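Local coordinates for protein aldo-keto reductase 1 (Coptotermes gestroi, PDB 5KET) that binds NADP and probably acts as an oxidoreductase of the aldo-keto reductase family, reducing carbonyl compounds, at residues Q194-V207 with L268-I280. Numbering follows the deposited sequence.
Sequences QVELNVYFQQRELV and LLRHCMQRDIVVI. With NAP (NADP nicotinamide-adenine-dinucleotide phosphate), chain C.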
loop_
_atom_site.group_PDB
_atom_site.type_symbol
_atom_site.label_atom_id
_atom_site.label_comp_id
_atom_site.label_asym_id
_atom_site.label_seq_id
_atom_site.Cartn_x
_atom_site.Cartn_y
_atom_site.Cartn_z
ATOM N N GLN A 194 -2.352 1.406 -5.279
ATOM C CA GLN A 194 -1.323 0.772 -4.469
ATOM C C GLN A 194 -1.408 -0.735 -4.687
ATOM O O GLN A 194 -2.356 -1.389 -4.239
ATOM C CB GLN A 194 -1.463 1.143 -2.993
ATOM C CG GLN A 194 -0.924 0.083 -2.061
ATOM C CD GLN A 194 -0.734 0.591 -0.646
ATOM O OE1 GLN A 194 -0.841 1.774 -0.388
ATOM N NE2 GLN A 194 -0.511 -0.309 0.286
ATOM N N VAL A 195 -0.417 -1.274 -5.390
ATOM C CA VAL A 195 -0.349 -2.689 -5.710
ATOM C C VAL A 195 1.029 -3.200 -5.333
ATOM O O VAL A 195 1.959 -2.435 -5.078
ATOM C CB VAL A 195 -0.623 -2.966 -7.203
ATOM C CG1 VAL A 195 -2.091 -2.726 -7.531
ATOM C CG2 VAL A 195 0.270 -2.096 -8.053
ATOM N N GLU A 196 1.151 -4.519 -5.282
ATOM C CA GLU A 196 2.449 -5.142 -5.096
ATOM C C GLU A 196 3.335 -4.862 -6.307
ATOM O O GLU A 196 2.883 -4.946 -7.460
ATOM C CB GLU A 196 2.255 -6.639 -4.852
ATOM C CG GLU A 196 3.377 -7.579 -5.208
ATOM C CD GLU A 196 3.085 -9.007 -4.817
ATOM O OE1 GLU A 196 1.902 -9.366 -4.575
ATOM O OE2 GLU A 196 4.047 -9.816 -4.774
ATOM N N LEU A 197 4.607 -4.533 -6.032
ATOM C CA LEU A 197 5.525 -4.088 -7.074
ATOM C C LEU A 197 6.947 -4.050 -6.535
ATOM O O LEU A 197 7.204 -3.426 -5.498
ATOM C CB LEU A 197 5.102 -2.708 -7.607
ATOM C CG LEU A 197 5.652 -2.146 -8.923
ATOM C CD1 LEU A 197 4.766 -1.005 -9.420
ATOM C CD2 LEU A 197 7.086 -1.659 -8.792
ATOM N N ASN A 198 7.858 -4.690 -7.259
ATOM C CA ASN A 198 9.295 -4.669 -7.003
ATOM C C ASN A 198 9.986 -5.181 -8.266
ATOM O O ASN A 198 9.350 -5.333 -9.312
ATOM C CB ASN A 198 9.644 -5.491 -5.759
ATOM C CG ASN A 198 9.108 -6.900 -5.825
ATOM O OD1 ASN A 198 9.111 -7.534 -6.886
ATOM N ND2 ASN A 198 8.650 -7.408 -4.686
ATOM N N VAL A 199 11.289 -5.457 -8.180
ATOM C CA VAL A 199 11.983 -5.866 -9.396
ATOM C C VAL A 199 11.600 -7.277 -9.825
ATOM O O VAL A 199 11.815 -7.638 -10.985
ATOM C CB VAL A 199 13.516 -5.763 -9.252
ATOM C CG1 VAL A 199 13.926 -4.342 -8.894
ATOM C CG2 VAL A 199 14.027 -6.783 -8.250
ATOM N N TYR A 200 11.041 -8.086 -8.926
ATOM C CA TYR A 200 10.538 -9.399 -9.315
ATOM C C TYR A 200 9.108 -9.357 -9.843
ATOM O O TYR A 200 8.653 -10.345 -10.427
ATOM C CB TYR A 200 10.618 -10.374 -8.134
ATOM C CG TYR A 200 12.022 -10.847 -7.829
ATOM C CD1 TYR A 200 13.061 -10.608 -8.723
ATOM C CD2 TYR A 200 12.307 -11.540 -6.653
ATOM C CE1 TYR A 200 14.352 -11.041 -8.453
ATOM C CE2 TYR A 200 13.587 -11.979 -6.379
ATOM C CZ TYR A 200 14.606 -11.723 -7.280
ATOM O OH TYR A 200 15.879 -12.153 -7.006
ATOM N N PHE A 201 8.407 -8.227 -9.667
ATOM C CA PHE A 201 7.002 -8.023 -9.985
ATOM C C PHE A 201 6.828 -6.541 -10.336
ATOM O O PHE A 201 6.210 -5.751 -9.620
ATOM C CB PHE A 201 6.118 -8.444 -8.810
ATOM C CG PHE A 201 4.675 -8.650 -9.166
ATOM C CD1 PHE A 201 4.308 -9.539 -10.163
ATOM C CD2 PHE A 201 3.683 -7.968 -8.486
ATOM C CE1 PHE A 201 2.983 -9.726 -10.481
ATOM C CE2 PHE A 201 2.360 -8.152 -8.798
ATOM C CZ PHE A 201 2.010 -9.030 -9.801
ATOM N N GLN A 202 7.396 -6.134 -11.475
ATOM C CA GLN A 202 7.496 -4.713 -11.797
ATOM C C GLN A 202 6.181 -4.094 -12.266
ATOM O O GLN A 202 6.070 -2.860 -12.277
ATOM C CB GLN A 202 8.573 -4.497 -12.861
ATOM C CG GLN A 202 9.967 -4.783 -12.362
ATOM C CD GLN A 202 10.994 -4.850 -13.466
ATOM O OE1 GLN A 202 12.010 -5.535 -13.339
ATOM N NE2 GLN A 202 10.739 -4.150 -14.557
ATOM N N GLN A 203 5.196 -4.906 -12.658
ATOM C CA GLN A 203 3.875 -4.419 -13.051
ATOM C C GLN A 203 3.987 -3.385 -14.165
ATOM O O GLN A 203 3.293 -2.366 -14.161
ATOM C CB GLN A 203 3.098 -3.852 -11.852
ATOM C CG GLN A 203 2.798 -4.862 -10.757
ATOM C CD GLN A 203 1.349 -5.315 -10.744
ATOM O OE1 GLN A 203 0.779 -5.648 -11.790
ATOM N NE2 GLN A 203 0.750 -5.363 -9.552
ATOM N N ARG A 204 4.878 -3.658 -15.126
ATOM C CA ARG A 204 5.051 -2.766 -16.270
ATOM C C ARG A 204 3.712 -2.375 -16.872
ATOM O O ARG A 204 3.434 -1.189 -17.092
ATOM C CB ARG A 204 5.920 -3.430 -17.344
ATOM C CG ARG A 204 7.007 -4.316 -16.828
ATOM C CD ARG A 204 8.038 -3.504 -16.128
ATOM N NE ARG A 204 8.228 -2.237 -16.790
ATOM C CZ ARG A 204 9.219 -1.411 -16.521
ATOM N NH1 ARG A 204 10.118 -1.717 -15.601
ATOM N NH2 ARG A 204 9.311 -0.266 -17.171
ATOM N N GLU A 205 2.861 -3.372 -17.122
ATOM C CA GLU A 205 1.616 -3.132 -17.841
ATOM C C GLU A 205 0.643 -2.300 -17.014
ATOM O O GLU A 205 -0.005 -1.388 -17.539
ATOM C CB GLU A 205 0.990 -4.462 -18.235
ATOM C CG GLU A 205 1.747 -5.164 -19.326
ATOM C CD GLU A 205 1.061 -6.432 -19.784
ATOM O OE1 GLU A 205 0.718 -7.276 -18.924
ATOM O OE2 GLU A 205 0.841 -6.565 -21.006
ATOM N N LEU A 206 0.525 -2.593 -15.723
ATOM C CA LEU A 206 -0.448 -1.866 -14.926
ATOM C C LEU A 206 0.016 -0.443 -14.639
ATOM O O LEU A 206 -0.814 0.471 -14.580
ATOM C CB LEU A 206 -0.727 -2.626 -13.633
ATOM C CG LEU A 206 -1.829 -2.065 -12.733
ATOM C CD1 LEU A 206 -3.052 -1.617 -13.544
ATOM C CD2 LEU A 206 -2.225 -3.102 -11.687
ATOM N N VAL A 207 1.325 -0.224 -14.476
ATOM C CA VAL A 207 1.816 1.138 -14.266
ATOM C C VAL A 207 1.528 1.989 -15.493
ATOM O O VAL A 207 0.965 3.087 -15.397
ATOM C CB VAL A 207 3.318 1.138 -13.931
ATOM C CG1 VAL A 207 3.870 2.555 -14.032
ATOM C CG2 VAL A 207 3.557 0.576 -12.544
ATOM N N LEU A 268 16.868 -1.674 -4.921
ATOM C CA LEU A 268 15.525 -2.108 -5.282
ATOM C C LEU A 268 14.515 -0.971 -5.185
ATOM O O LEU A 268 13.607 -0.862 -6.017
ATOM C CB LEU A 268 15.086 -3.267 -4.387
ATOM C CG LEU A 268 15.927 -4.530 -4.506
ATOM C CD1 LEU A 268 15.394 -5.579 -3.575
ATOM C CD2 LEU A 268 15.881 -5.016 -5.930
ATOM N N LEU A 269 14.632 -0.134 -4.160
ATOM C CA LEU A 269 13.708 0.987 -4.054
ATOM C C LEU A 269 13.944 1.990 -5.165
ATOM O O LEU A 269 12.996 2.465 -5.801
ATOM C CB LEU A 269 13.868 1.655 -2.692
ATOM C CG LEU A 269 13.567 0.747 -1.495
ATOM C CD1 LEU A 269 14.184 1.299 -0.223
ATOM C CD2 LEU A 269 12.061 0.539 -1.372
ATOM N N ARG A 270 15.210 2.285 -5.438
ATOM C CA ARG A 270 15.549 3.246 -6.474
ATOM C C ARG A 270 14.939 2.872 -7.815
ATOM O O ARG A 270 14.375 3.732 -8.510
ATOM C CB ARG A 270 17.062 3.337 -6.588
ATOM C CG ARG A 270 17.451 4.330 -7.614
ATOM C CD ARG A 270 17.495 5.746 -6.933
ATOM N NE ARG A 270 16.844 6.770 -7.777
ATOM C CZ ARG A 270 17.034 8.079 -7.700
ATOM N NH1 ARG A 270 17.936 8.610 -6.882
ATOM N NH2 ARG A 270 16.394 8.881 -8.495
ATOM N N HIS A 271 15.045 1.591 -8.200
ATOM C CA HIS A 271 14.517 1.158 -9.486
ATOM C C HIS A 271 13.041 1.489 -9.616
ATOM O O HIS A 271 12.581 1.905 -10.686
ATOM C CB HIS A 271 14.713 -0.339 -9.698
ATOM C CG HIS A 271 14.333 -0.777 -11.079
ATOM N ND1 HIS A 271 14.005 -2.075 -11.397
ATOM C CD2 HIS A 271 14.224 -0.071 -12.232
ATOM C CE1 HIS A 271 13.712 -2.152 -12.685
ATOM N NE2 HIS A 271 13.840 -0.949 -13.214
ATOM N N CYS A 272 12.277 1.293 -8.545
ATOM C CA CYS A 272 10.882 1.703 -8.570
ATOM C C CYS A 272 10.760 3.215 -8.688
ATOM O O CYS A 272 10.009 3.724 -9.531
ATOM C CB CYS A 272 10.172 1.205 -7.317
ATOM S SG CYS A 272 10.274 -0.560 -7.082
ATOM N N MET A 273 11.505 3.954 -7.861
ATOM C CA MET A 273 11.292 5.394 -7.769
ATOM C C MET A 273 11.579 6.090 -9.092
ATOM O O MET A 273 10.874 7.030 -9.472
ATOM C CB MET A 273 12.164 5.987 -6.670
ATOM C CG MET A 273 12.019 5.311 -5.336
ATOM S SD MET A 273 13.550 5.474 -4.412
ATOM C CE MET A 273 13.319 7.074 -3.699
ATOM N N GLN A 274 12.603 5.647 -9.809
ATOM C CA GLN A 274 12.893 6.335 -11.055
ATOM C C GLN A 274 11.876 6.045 -12.142
ATOM O O GLN A 274 12.004 6.602 -13.239
ATOM C CB GLN A 274 14.291 5.981 -11.548
ATOM C CG GLN A 274 15.423 6.590 -10.731
ATOM C CD GLN A 274 16.763 6.005 -11.123
ATOM O OE1 GLN A 274 16.854 5.329 -12.153
ATOM N NE2 GLN A 274 17.821 6.287 -10.335
ATOM N N ARG A 275 10.890 5.186 -11.887
ATOM C CA ARG A 275 9.737 5.055 -12.766
ATOM C C ARG A 275 8.588 5.948 -12.313
ATOM O O ARG A 275 7.431 5.702 -12.682
ATOM C CB ARG A 275 9.289 3.587 -12.853
ATOM C CG ARG A 275 10.436 2.589 -12.934
ATOM C CD ARG A 275 10.076 1.331 -13.720
ATOM N NE ARG A 275 9.188 0.434 -12.993
ATOM C CZ ARG A 275 8.002 0.035 -13.430
ATOM N NH1 ARG A 275 7.538 0.457 -14.599
ATOM N NH2 ARG A 275 7.273 -0.789 -12.697
ATOM N N ASP A 276 8.899 6.979 -11.521
ATOM C CA ASP A 276 7.909 7.859 -10.895
ATOM C C ASP A 276 6.915 7.064 -10.059
ATOM O O ASP A 276 5.722 7.367 -10.034
ATOM C CB ASP A 276 7.189 8.726 -11.932
ATOM C CG ASP A 276 8.090 9.816 -12.502
ATOM O OD1 ASP A 276 9.160 10.080 -11.899
ATOM O OD2 ASP A 276 7.733 10.412 -13.545
ATOM N N ILE A 277 7.418 6.052 -9.355
ATOM C CA ILE A 277 6.604 5.147 -8.547
ATOM C C ILE A 277 6.905 5.400 -7.077
ATOM O O ILE A 277 8.058 5.294 -6.646
ATOM C CB ILE A 277 6.876 3.678 -8.902
ATOM C CG1 ILE A 277 6.337 3.350 -10.292
ATOM C CG2 ILE A 277 6.302 2.762 -7.832
ATOM C CD1 ILE A 277 6.576 1.905 -10.697
ATOM N N VAL A 278 5.869 5.735 -6.309
ATOM C CA VAL A 278 5.993 5.849 -4.861
ATOM C C VAL A 278 6.319 4.479 -4.273
ATOM O O VAL A 278 5.837 3.449 -4.764
ATOM C CB VAL A 278 4.679 6.408 -4.281
ATOM C CG1 VAL A 278 4.786 6.643 -2.781
ATOM C CG2 VAL A 278 4.258 7.688 -5.018
ATOM N N VAL A 279 7.149 4.448 -3.226
ATOM C CA VAL A 279 7.448 3.192 -2.542
ATOM C C VAL A 279 7.346 3.379 -1.033
ATOM O O VAL A 279 7.761 4.407 -0.486
ATOM C CB VAL A 279 8.837 2.623 -2.924
ATOM C CG1 VAL A 279 8.905 2.383 -4.419
ATOM C CG2 VAL A 279 9.987 3.517 -2.434
ATOM N N ILE A 280 6.791 2.373 -0.363
ATOM C CA ILE A 280 6.614 2.420 1.085
ATOM C C ILE A 280 7.272 1.205 1.725
ATOM O O ILE A 280 6.573 0.283 2.178
ATOM C CB ILE A 280 5.128 2.509 1.464
ATOM C CG1 ILE A 280 4.290 1.619 0.541
ATOM C CG2 ILE A 280 4.669 3.955 1.403
ATOM C CD1 ILE A 280 2.830 1.566 0.905
HETATM P PA NAP C . 8.830 -4.702 2.293
HETATM O O1A NAP C . 8.692 -3.448 3.142
HETATM O O2A NAP C . 9.406 -4.720 1.072
HETATM O O5B NAP C . 9.424 -5.897 3.314
HETATM C C5B NAP C . 9.694 -5.295 4.556
HETATM C C4B NAP C . 10.402 -6.369 5.373
HETATM O O4B NAP C . 11.778 -6.315 5.072
HETATM C C3B NAP C . 10.181 -6.197 6.901
HETATM O O3B NAP C . 10.094 -7.458 7.495
HETATM C C2B NAP C . 11.486 -5.514 7.379
HETATM O O2B NAP C . 11.987 -6.036 8.526
HETATM C C1B NAP C . 12.490 -5.799 6.192
HETATM N N9A NAP C . 13.175 -4.583 5.773
HETATM C C8A NAP C . 12.651 -3.278 5.712
HETATM N N7A NAP C . 13.565 -2.374 5.286
HETATM C C5A NAP C . 14.729 -3.133 5.067
HETATM C C6A NAP C . 16.010 -2.781 4.617
HETATM N N6A NAP C . 16.316 -1.481 4.307
HETATM N N1A NAP C . 16.998 -3.718 4.477
HETATM C C2A NAP C . 16.630 -5.011 4.806
HETATM N N3A NAP C . 15.453 -5.500 5.246
HETATM C C4A NAP C . 14.500 -4.509 5.366
HETATM O O3 NAP C . 7.297 -5.073 1.954
HETATM P PN NAP C . 6.213 -4.984 3.095
HETATM O O1N NAP C . 6.692 -4.772 4.466
HETATM O O2N NAP C . 5.107 -5.952 2.760
HETATM O O5D NAP C . 5.385 -3.466 2.698
HETATM C C5D NAP C . 4.768 -3.094 3.840
HETATM C C4D NAP C . 3.910 -1.918 3.533
HETATM O O4D NAP C . 3.252 -2.211 2.299
HETATM C C3D NAP C . 2.821 -1.934 4.618
HETATM O O3D NAP C . 3.091 -0.998 5.569
HETATM C C2D NAP C . 1.600 -1.487 3.877
HETATM O O2D NAP C . 1.521 -0.124 3.873
HETATM C C1D NAP C . 1.873 -1.923 2.424
HETATM N N1N NAP C . 1.025 -3.130 2.245
HETATM C C2N NAP C . -0.121 -3.015 1.519
HETATM C C3N NAP C . -0.945 -4.104 1.358
HETATM C C7N NAP C . -2.146 -3.943 0.562
HETATM O O7N NAP C . -2.555 -2.837 0.164
HETATM N N7N NAP C . -2.847 -5.086 0.256
HETATM C C4N NAP C . -0.634 -5.339 1.954
HETATM C C5N NAP C . 0.523 -5.432 2.700
HETATM C C6N NAP C . 1.352 -4.337 2.855
HETATM P P2B NAP C . 12.027 -5.044 10.013
HETATM O O1X NAP C . 10.534 -4.772 10.132
HETATM O O2X NAP C . 12.691 -5.876 11.074
HETATM O O3X NAP C . 12.717 -3.799 9.457
#
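The loop that follows strand 192-196 runs beside helix 264-273, with CA of Val199 6.6 Å from CA of Leu268 and CA of Asn198 6.8 Å from CA of Cys272. Val199 points at the helix. Its CG2 meets CD2 of Leu268 at 3.5 Å, the two side chains crossing at about a right angle, while its CG1 abuts the His271 ring edge-on, in the ring plane. The Gln202 amide stands steeply to that ring, 77° between planes, near CE1. Leu197 has CG anti to the backbone N (chi1 -165°), which directs its two methyls at 268-280: CD2 lies against SG of Cys272, and CD1 meets CD1 of Ile277 tip to tip at 3.7 Å. CG2 of Val207 packs on the same Ile277 methyl.

Arg275 reaches over this apolar patch. One face of its guanidinium carries the Arg204 guanidinium, with group centres 3.6 Å apart and planes at 25°. Ile277 CD1 lies against the opposite face, offset toward its rim. The like charges are probably eased by Asp309, which forms a salt bridge with Arg204. Cutting Arg275 back to an alanine would probably leave the Arg204 guanidinium without its stacking partner, uncover the Ile277 methyl and open a gap beside Leu197 and Val207.

At the inner end, Gln194 and Ile280 meet at the NADP, where CD1 of Ile280 is 3.7 Å from O2D of the cofactor. The contact thus joins the sixth and eighth strand regions of the (beta/alpha)8 TIM barrel, from its peripheral helices to the cofactor site typical of aldo-keto reductases.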